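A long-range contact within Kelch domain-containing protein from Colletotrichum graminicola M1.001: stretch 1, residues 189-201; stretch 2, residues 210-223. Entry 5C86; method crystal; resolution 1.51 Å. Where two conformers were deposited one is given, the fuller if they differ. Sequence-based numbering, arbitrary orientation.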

ATOM      1  N   VAL A 189      12.861  -3.037  10.287  1.00 15.43           N
ATOM      2  CA  VAL A 189      11.437  -2.740  10.044  1.00 15.05           C
ATOM      3  C   VAL A 189      10.971  -1.855  11.157  1.00 14.78           C
ATOM      4  O   VAL A 189      11.072  -2.230  12.344  1.00 15.78           O
ATOM      5  N   LEU A 190      10.447  -0.673  10.858  1.00 12.82           N
ATOM      6  CA  LEU A 190       9.819   0.124  11.819  1.00 13.10           C
ATOM      7  C   LEU A 190       8.349  -0.239  11.929  1.00 14.60           C
ATOM      8  O   LEU A 190       7.640  -0.178  10.898  1.00 13.98           O
ATOM      9  N   GLN A 191       7.883  -0.569  13.130  1.00 12.84           N
ATOM     10  CA  GLN A 191       6.427  -0.568  13.405  1.00 13.03           C
ATOM     11  C   GLN A 191       6.027   0.751  13.913  1.00 13.88           C
ATOM     12  O   GLN A 191       6.351   1.154  15.021  1.00 14.51           O
ATOM     13  N   ALA A 192       5.431   1.563  13.041  1.00 12.42           N
ATOM     14  CA  ALA A 192       5.088   2.933  13.269  1.00 12.19           C
ATOM     15  C   ALA A 192       3.788   3.191  14.005  1.00 13.37           C
ATOM     16  O   ALA A 192       3.484   4.304  14.385  1.00 14.06           O
ATOM     17  N   GLY A 193       3.074   2.101  14.200  1.00 11.62           N
ATOM     18  CA  GLY A 193       1.740   2.141  14.763  1.00 12.79           C
ATOM     19  C   GLY A 193       1.070   0.829  14.444  1.00 11.32           C
ATOM     20  O   GLY A 193       1.721  -0.083  13.979  1.00 12.08           O
ATOM     21  N   PRO A 194      -0.243   0.713  14.675  1.00 11.87           N
ATOM     22  CA  PRO A 194      -1.149   1.728  15.201  1.00 11.36           C
ATOM     23  C   PRO A 194      -1.004   2.064  16.659  1.00 11.37           C
ATOM     24  O   PRO A 194      -1.412   3.107  17.104  1.00 11.95           O
ATOM     25  N   SER A 195      -0.434   1.135  17.423  1.00 12.01           N
ATOM     26  CA  SER A 195      -0.145   1.497  18.846  1.00 12.52           C
ATOM     27  C   SER A 195       0.645   2.808  18.847  1.00 13.80           C
ATOM     28  O   SER A 195       1.488   3.045  18.002  1.00 14.28           O
ATOM     29  N   LYS A 196       0.459   3.599  19.884  1.00 14.41           N
ATOM     30  CA  LYS A 196       1.191   4.803  20.077  1.00 15.78           C
ATOM     31  C   LYS A 196       2.653   4.511  20.400  1.00 15.50           C
ATOM     32  O   LYS A 196       3.486   5.412  20.218  1.00 16.07           O
ATOM     33  N   LYS A 197       2.981   3.311  20.846  1.00 15.45           N
ATOM     34  CA  LYS A 197       4.347   2.850  21.050  0.59 17.91           C
ATOM     35  C   LYS A 197       4.906   2.275  19.760  1.00 16.26           C
ATOM     36  O   LYS A 197       4.430   1.227  19.289  1.00 16.36           O
ATOM     37  N   MET A 198       5.879   2.988  19.167  1.00 15.37           N
ATOM     38  CA  MET A 198       6.568   2.513  17.969  1.00 15.11           C
ATOM     39  C   MET A 198       7.791   1.683  18.335  1.00 17.51           C
ATOM     40  O   MET A 198       8.427   1.966  19.354  1.00 17.20           O
ATOM     41  N   ASN A 199       8.165   0.750  17.497  1.00 15.53           N
ATOM     42  CA  ASN A 199       9.244  -0.218  17.792  1.00 16.73           C
ATOM     43  C   ASN A 199      10.016  -0.515  16.552  1.00 17.86           C
ATOM     44  O   ASN A 199       9.435  -0.741  15.472  1.00 17.06           O
ATOM     45  N   TRP A 200      11.338  -0.605  16.705  1.00 15.44           N
ATOM     46  CA  TRP A 200      12.150  -1.172  15.683  1.00 15.21           C
ATOM     47  C   TRP A 200      12.276  -2.663  15.799  1.00 17.50           C
ATOM     48  O   TRP A 200      12.363  -3.154  16.912  1.00 19.80           O
ATOM     49  N   TYR A 201      12.249  -3.371  14.666  1.00 15.89           N
ATOM     50  CA  TYR A 201      12.515  -4.779  14.544  1.00 16.34           C
ATOM     51  C   TYR A 201      13.661  -4.967  13.586  1.00 20.46           C
ATOM     52  O   TYR A 201      13.839  -4.196  12.611  1.00 18.65           O
ATOM     53  N   THR A 210      13.604  -3.026  19.577  1.00 20.98           N
ATOM     54  CA  THR A 210      13.890  -1.964  20.505  1.00 22.30           C
ATOM     55  C   THR A 210      12.895  -0.828  20.318  1.00 22.43           C
ATOM     56  O   THR A 210      12.487  -0.587  19.187  1.00 21.76           O
ATOM     57  N   PRO A 211      12.548  -0.112  21.394  1.00 21.34           N
ATOM     58  CA  PRO A 211      11.630   1.007  21.255  1.00 21.74           C
ATOM     59  C   PRO A 211      12.118   2.136  20.335  1.00 22.33           C
ATOM     60  O   PRO A 211      13.304   2.469  20.271  1.00 21.30           O
ATOM     61  N   ALA A 212      11.184   2.687  19.560  1.00 20.55           N
ATOM     62  CA  ALA A 212      11.457   3.775  18.630  1.00 20.27           C
ATOM     63  C   ALA A 212      10.838   5.074  19.134  1.00 21.05           C
ATOM     64  O   ALA A 212      10.937   6.100  18.485  1.00 21.63           O
ATOM     65  N   GLY A 213      10.244   5.056  20.322  1.00 21.62           N
ATOM     66  CA  GLY A 213       9.621   6.195  20.884  1.00 21.95           C
ATOM     67  C   GLY A 213       8.098   6.115  20.736  1.00 18.83           C
ATOM     68  O   GLY A 213       7.576   5.208  20.027  1.00 19.98           O
ATOM     69  N   LEU A 214       7.431   6.994  21.408  1.00 18.88           N
ATOM     70  CA  LEU A 214       6.017   7.269  21.211  1.00 18.38           C
ATOM     71  C   LEU A 214       5.786   8.053  19.954  1.00 17.96           C
ATOM     72  O   LEU A 214       6.587   8.926  19.547  1.00 17.76           O
ATOM     73  N   ARG A 215       4.608   7.829  19.345  1.00 16.68           N
ATOM     74  CA  ARG A 215       4.192   8.636  18.226  1.00 15.49           C
ATOM     75  C   ARG A 215       3.649   9.977  18.703  1.00 16.72           C
ATOM     76  O   ARG A 215       2.461  10.252  18.756  1.00 17.80           O
ATOM     77  N   GLY A 216       4.571  10.832  19.134  1.00 17.04           N
ATOM     78  CA  GLY A 216       4.153  12.121  19.714  1.00 18.77           C
ATOM     79  C   GLY A 216       3.196  11.976  20.863  1.00 17.57           C
ATOM     80  O   GLY A 216       3.410  11.119  21.700  1.00 21.27           O
ATOM     81  N   THR A 217       2.151  12.796  20.888  1.00 18.78           N
ATOM     82  CA  THR A 217       1.097  12.636  21.865  1.00 21.79           C
ATOM     83  C   THR A 217      -0.105  11.913  21.272  1.00 19.84           C
ATOM     84  O   THR A 217      -1.181  11.973  21.800  1.00 21.65           O
ATOM     85  N   ASP A 218       0.074  11.215  20.147  1.00 19.37           N
ATOM     86  CA  ASP A 218      -1.068  10.452  19.572  1.00 18.03           C
ATOM     87  C   ASP A 218      -1.502   9.330  20.481  1.00 16.58           C
ATOM     88  O   ASP A 218      -0.732   8.799  21.355  1.00 17.96           O
ATOM     89  N   GLU A 219      -2.757   8.977  20.311  1.00 17.09           N
ATOM     90  CA  GLU A 219      -3.328   7.788  20.942  1.00 17.91           C
ATOM     91  C   GLU A 219      -3.158   6.561  20.014  1.00 15.67           C
ATOM     92  O   GLU A 219      -2.820   6.676  18.848  1.00 15.90           O
ATOM     93  N   ASP A 220      -3.441   5.395  20.529  1.00 14.50           N
ATOM     94  CA  ASP A 220      -3.515   4.205  19.708  1.00 14.78           C
ATOM     95  C   ASP A 220      -4.530   4.462  18.546  1.00 14.44           C
ATOM     96  O   ASP A 220      -5.570   5.135  18.712  1.00 12.93           O
ATOM     97  N   SER A 221      -4.169   3.959  17.330  1.00 12.59           N
ATOM     98  CA  SER A 221      -4.826   4.432  16.108  1.00 12.60           C
ATOM     99  C   SER A 221      -5.020   3.259  15.151  1.00 11.02           C
ATOM    100  O   SER A 221      -4.612   3.290  13.993  1.00 11.27           O
ATOM    101  N   MET A 222      -5.826   2.290  15.576  1.00 11.24           N
ATOM    102  CA  MET A 222      -6.089   1.126  14.771  1.00 10.96           C
ATOM    103  C   MET A 222      -6.814   1.546  13.504  1.00 11.39           C
ATOM    104  O   MET A 222      -7.748   2.334  13.583  1.00 11.84           O
ATOM    105  N   CYS A 223      -6.349   1.022  12.371  1.00 11.52           N
ATOM    106  CA  CYS A 223      -6.904   1.314  11.050  1.00 12.26           C
ATOM    107  C   CYS A 223      -6.874   2.774  10.725  1.00 13.06           C
ATOM    108  O   CYS A 223      -7.705   3.277   9.966  1.00 13.06           O
TER

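Three residues organize this contact: Lys196, Pro194 and Arg215, which have the largest covered areas of the two stretches. Arg215 points toward stretch 1, its chi1 and chi2 both t and chi3 turning to p, and delivers a planar guanidinium into a loop rich in backbone carbonyls. Arg215 NH1 donates to Ala192 O and to Ser195 O, both at 2.8 Å, while Arg215 NH2 donates to Pro194 O at 3.0 Å; all three oxygens lie at the edge of the group, near its plane, where its N-H bonds are directed. Arginine suits the site because one side chain can serve several acceptors, and its charge is balanced by Asp218, whose OD2 lies 2.8 Å from Arg215 NE in a salt bridge. Gly193 leaves room for this: an ideal CB there would fall 2.7 Å from Arg215 NH1, a clash.

Pro194, preceded by a cis peptide bond, sets its ring against Met222, with Pro194 CG 3.9 Å from Met222 CE, while its carbonyl also accepts from Ser221.

Lys196 (chi1 p, the remainder t) runs its aliphatic chain past Asp220, with Lys196 CG 3.5 Å from Asp220 OD1. It ends in a salt bridge to Glu219, Lys196 NZ to Glu219 OE1 3.2 Å, the hydrogen bond within it weak. A long chain with a terminal charge suits this partly exposed position. Asp220 OD1 accepts from Lys196 N at 2.9 Å and from water 1 at 2.7 Å; the same water donates to Ser195 OG at 2.9 Å, bridging the stretches.

Farther along, where the strands pair antiparallel, packing turns apolar. Ala212 points toward stretch 1, and Ala212 CB meets Trp200 CD1 at 3.5 Å, Leu190 CD1 at 3.7 Å and Met198 CB at 3.9 Å; its small methyl fits among these larger side chains. Flexible Met198 (m, t, m) reaches on to Arg215, Met198 SD to Arg215 CB 4.0 Å.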

ATOM      1  CB  VAL A 189      10.599  -3.982   9.891  1.00 13.53           C
ATOM      2  CG1 VAL A 189       9.101  -3.586   9.786  1.00 14.38           C
ATOM      3  CG2 VAL A 189      10.976  -4.841   8.735  1.00 15.00           C
ATOM      4  CB  LEU A 190       9.917   1.605  11.523  1.00 13.42           C
ATOM      5  CG  LEU A 190       9.191   2.561  12.447  1.00 14.47           C
ATOM      6  CD1 LEU A 190       9.827   2.476  13.828  1.00 15.18           C
ATOM      7  CD2 LEU A 190       9.198   3.988  11.956  1.00 15.33           C
ATOM      8  CB  GLN A 191       6.092  -1.693  14.357  1.00 12.00           C
ATOM      9  CG  GLN A 191       4.728  -1.611  14.997  1.00 12.42           C
ATOM     10  CD  GLN A 191       4.745  -0.998  16.375  1.00 14.38           C
ATOM     11  OE1 GLN A 191       5.748  -1.072  17.117  1.00 15.88           O
ATOM     12  NE2 GLN A 191       3.626  -0.300  16.730  1.00 15.85           N
ATOM     13  CB  ALA A 192       5.168   3.726  11.945  1.00 11.81           C
ATOM     14  CB  PRO A 194      -2.569   1.098  14.974  1.00 11.72           C
ATOM     15  CG  PRO A 194      -2.277  -0.380  15.008  1.00 11.65           C
ATOM     16  CD  PRO A 194      -0.967  -0.495  14.266  1.00 12.11           C
ATOM     17  CB  SER A 195       0.751   0.434  19.447  1.00 14.74           C
ATOM     18  OG  SER A 195       1.102   0.786  20.788  1.00 16.93           O
ATOM     19  CB  LYS A 196       0.566   5.696  21.196  1.00 17.60           C
ATOM     20  CG  LYS A 196       0.603   5.084  22.556  1.00 20.79           C
ATOM     21  CD  LYS A 196      -0.388   5.871  23.414  0.80 23.96           C
ATOM     22  CE  LYS A 196      -0.519   5.383  24.807  0.60 28.23           C
ATOM     23  NZ  LYS A 196      -1.747   6.080  25.355  0.55 29.98           N
ATOM     24  CB  LYS A 197       4.388   1.760  22.107  0.59 19.74           C
ATOM     25  CG  LYS A 197       4.091   2.332  23.480  0.59 23.18           C
ATOM     26  CD  LYS A 197       4.032   1.254  24.539  0.59 25.02           C
ATOM     27  CE  LYS A 197       2.702   0.560  24.636  0.59 27.00           C
ATOM     28  NZ  LYS A 197       2.862  -0.924  24.800  0.59 30.14           N
ATOM     29  CB  MET A 198       7.010   3.703  17.123  1.00 15.21           C
ATOM     30  CG  MET A 198       5.905   4.724  16.886  1.00 15.91           C
ATOM     31  SD  MET A 198       6.303   6.021  15.705  1.00 17.55           S
ATOM     32  CE  MET A 198       7.567   6.942  16.575  1.00 18.56           C
ATOM     33  CB  ASN A 199       8.675  -1.475  18.311  1.00 16.71           C
ATOM     34  CG  ASN A 199       8.052  -1.304  19.703  1.00 19.80           C
ATOM     35  OD1 ASN A 199       8.784  -1.300  20.720  1.00 20.02           O
ATOM     36  ND2 ASN A 199       6.779  -1.069  19.767  1.00 17.47           N
ATOM     37  CB  TRP A 200      13.566  -0.579  15.783  1.00 14.46           C
ATOM     38  CG  TRP A 200      13.713   0.793  15.394  1.00 15.66           C
ATOM     39  CD1 TRP A 200      13.856   1.872  16.191  1.00 16.09           C
ATOM     40  CD2 TRP A 200      13.730   1.292  14.031  1.00 15.86           C
ATOM     41  NE1 TRP A 200      14.004   3.008  15.440  1.00 18.39           N
ATOM     42  CE2 TRP A 200      13.919   2.658  14.113  1.00 16.69           C
ATOM     43  CE3 TRP A 200      13.617   0.696  12.773  1.00 16.30           C
ATOM     44  CZ2 TRP A 200      13.942   3.485  12.985  1.00 17.96           C
ATOM     45  CZ3 TRP A 200      13.678   1.547  11.644  1.00 16.01           C
ATOM     46  CH2 TRP A 200      13.849   2.896  11.787  1.00 16.67           C
ATOM     47  CB  TYR A 201      11.340  -5.560  14.031  1.00 17.96           C
ATOM     48  CG  TYR A 201      10.186  -5.629  15.020  1.00 18.13           C
ATOM     49  CD1 TYR A 201      10.136  -6.660  15.936  1.00 19.86           C
ATOM     50  CD2 TYR A 201       9.174  -4.676  15.064  1.00 16.51           C
ATOM     51  CE1 TYR A 201       9.099  -6.740  16.865  1.00 19.09           C
ATOM     52  CE2 TYR A 201       8.154  -4.753  15.983  1.00 17.84           C
ATOM     53  CZ  TYR A 201       8.122  -5.782  16.906  1.00 18.80           C
ATOM     54  OH  TYR A 201       7.097  -5.935  17.837  1.00 17.39           O
ATOM     55  CB  THR A 210      15.372  -1.508  20.417  1.00 25.73           C
ATOM     56  OG1 THR A 210      15.755  -0.903  21.649  1.00 30.52           O
ATOM     57  CG2 THR A 210      15.684  -0.593  19.222  1.00 24.75           C
ATOM     58  CB  PRO A 211      11.422   1.499  22.681  1.00 23.44           C
ATOM     59  CG  PRO A 211      11.694   0.298  23.537  1.00 24.99           C
ATOM     60  CD  PRO A 211      12.811  -0.429  22.825  1.00 23.67           C
ATOM     61  CB  ALA A 212      10.854   3.391  17.236  1.00 19.12           C
ATOM     62  CB  LEU A 214       5.415   8.056  22.345  1.00 20.41           C
ATOM     63  CG  LEU A 214       5.364   7.334  23.678  1.00 23.55           C
ATOM     64  CD1 LEU A 214       4.953   8.310  24.775  1.00 28.51           C
ATOM     65  CD2 LEU A 214       4.393   6.174  23.617  1.00 24.38           C
ATOM     66  CB  ARG A 215       3.174   7.876  17.334  1.00 14.83           C
ATOM     67  CG  ARG A 215       2.879   8.579  16.028  1.00 15.52           C
ATOM     68  CD  ARG A 215       2.025   7.780  15.006  1.00 13.90           C
ATOM     69  NE  ARG A 215       0.787   7.335  15.619  1.00 14.41           N
ATOM     70  CZ  ARG A 215       0.613   6.173  16.251  1.00 12.67           C
ATOM     71  NH1 ARG A 215       1.449   5.187  16.142  1.00 13.50           N
ATOM     72  NH2 ARG A 215      -0.495   5.988  16.961  1.00 13.37           N
ATOM     73  CB  THR A 217       0.575  14.010  22.346  1.00 24.27           C
ATOM     74  OG1 THR A 217       0.154  14.781  21.189  1.00 24.88           O
ATOM     75  CG2 THR A 217       1.707  14.665  23.116  1.00 27.77           C
ATOM     76  CB  ASP A 218      -0.645   9.875  18.200  1.00 17.75           C
ATOM     77  CG  ASP A 218      -1.812   9.563  17.267  1.00 17.39           C
ATOM     78  OD1 ASP A 218      -2.936  10.076  17.500  1.00 18.58           O
ATOM     79  OD2 ASP A 218      -1.561   8.800  16.254  1.00 16.16           O
ATOM     80  CB  GLU A 219      -4.820   7.986  21.291  1.00 21.42           C
ATOM     81  CG  GLU A 219      -5.199   9.099  22.290  0.70 24.23           C
ATOM     82  CD  GLU A 219      -4.394   9.075  23.576  0.55 27.03           C
ATOM     83  OE1 GLU A 219      -3.986   7.987  24.080  0.50 28.66           O
ATOM     84  OE2 GLU A 219      -4.147  10.179  24.095  0.40 32.99           O
ATOM     85  CB  ASP A 220      -4.065   3.068  20.511  1.00 15.73           C
ATOM     86  CG  ASP A 220      -3.080   2.539  21.546  1.00 16.76           C
ATOM     87  OD1 ASP A 220      -1.862   2.820  21.516  1.00 17.93           O
ATOM     88  OD2 ASP A 220      -3.533   1.702  22.373  1.00 18.57           O
ATOM     89  CB  SER A 221      -3.906   5.464  15.435  1.00 13.30           C
ATOM     90  OG  SER A 221      -3.833   6.673  16.166  1.00 12.75           O
ATOM     91  CB  MET A 222      -6.951   0.148  15.534  1.00 12.63           C
ATOM     92  CG  MET A 222      -7.301  -1.137  14.758  1.00 12.93           C
ATOM     93  SD  MET A 222      -5.908  -2.116  14.164  1.00 13.73           S
ATOM     94  CE  MET A 222      -5.235  -2.755  15.675  1.00 14.41           C
ATOM     95  CB  CYS A 223      -8.283   0.707  10.852  1.00 13.09           C
ATOM     96  SG  CYS A 223      -8.176  -1.129  11.003  1.00 15.88           S
TER
HETATM   97  O   HOH W   1      -0.425   1.244  23.153  1.00 25.44           O
HETATM   98  O   HOH W   2       8.156   2.910  21.952  1.00 22.76           O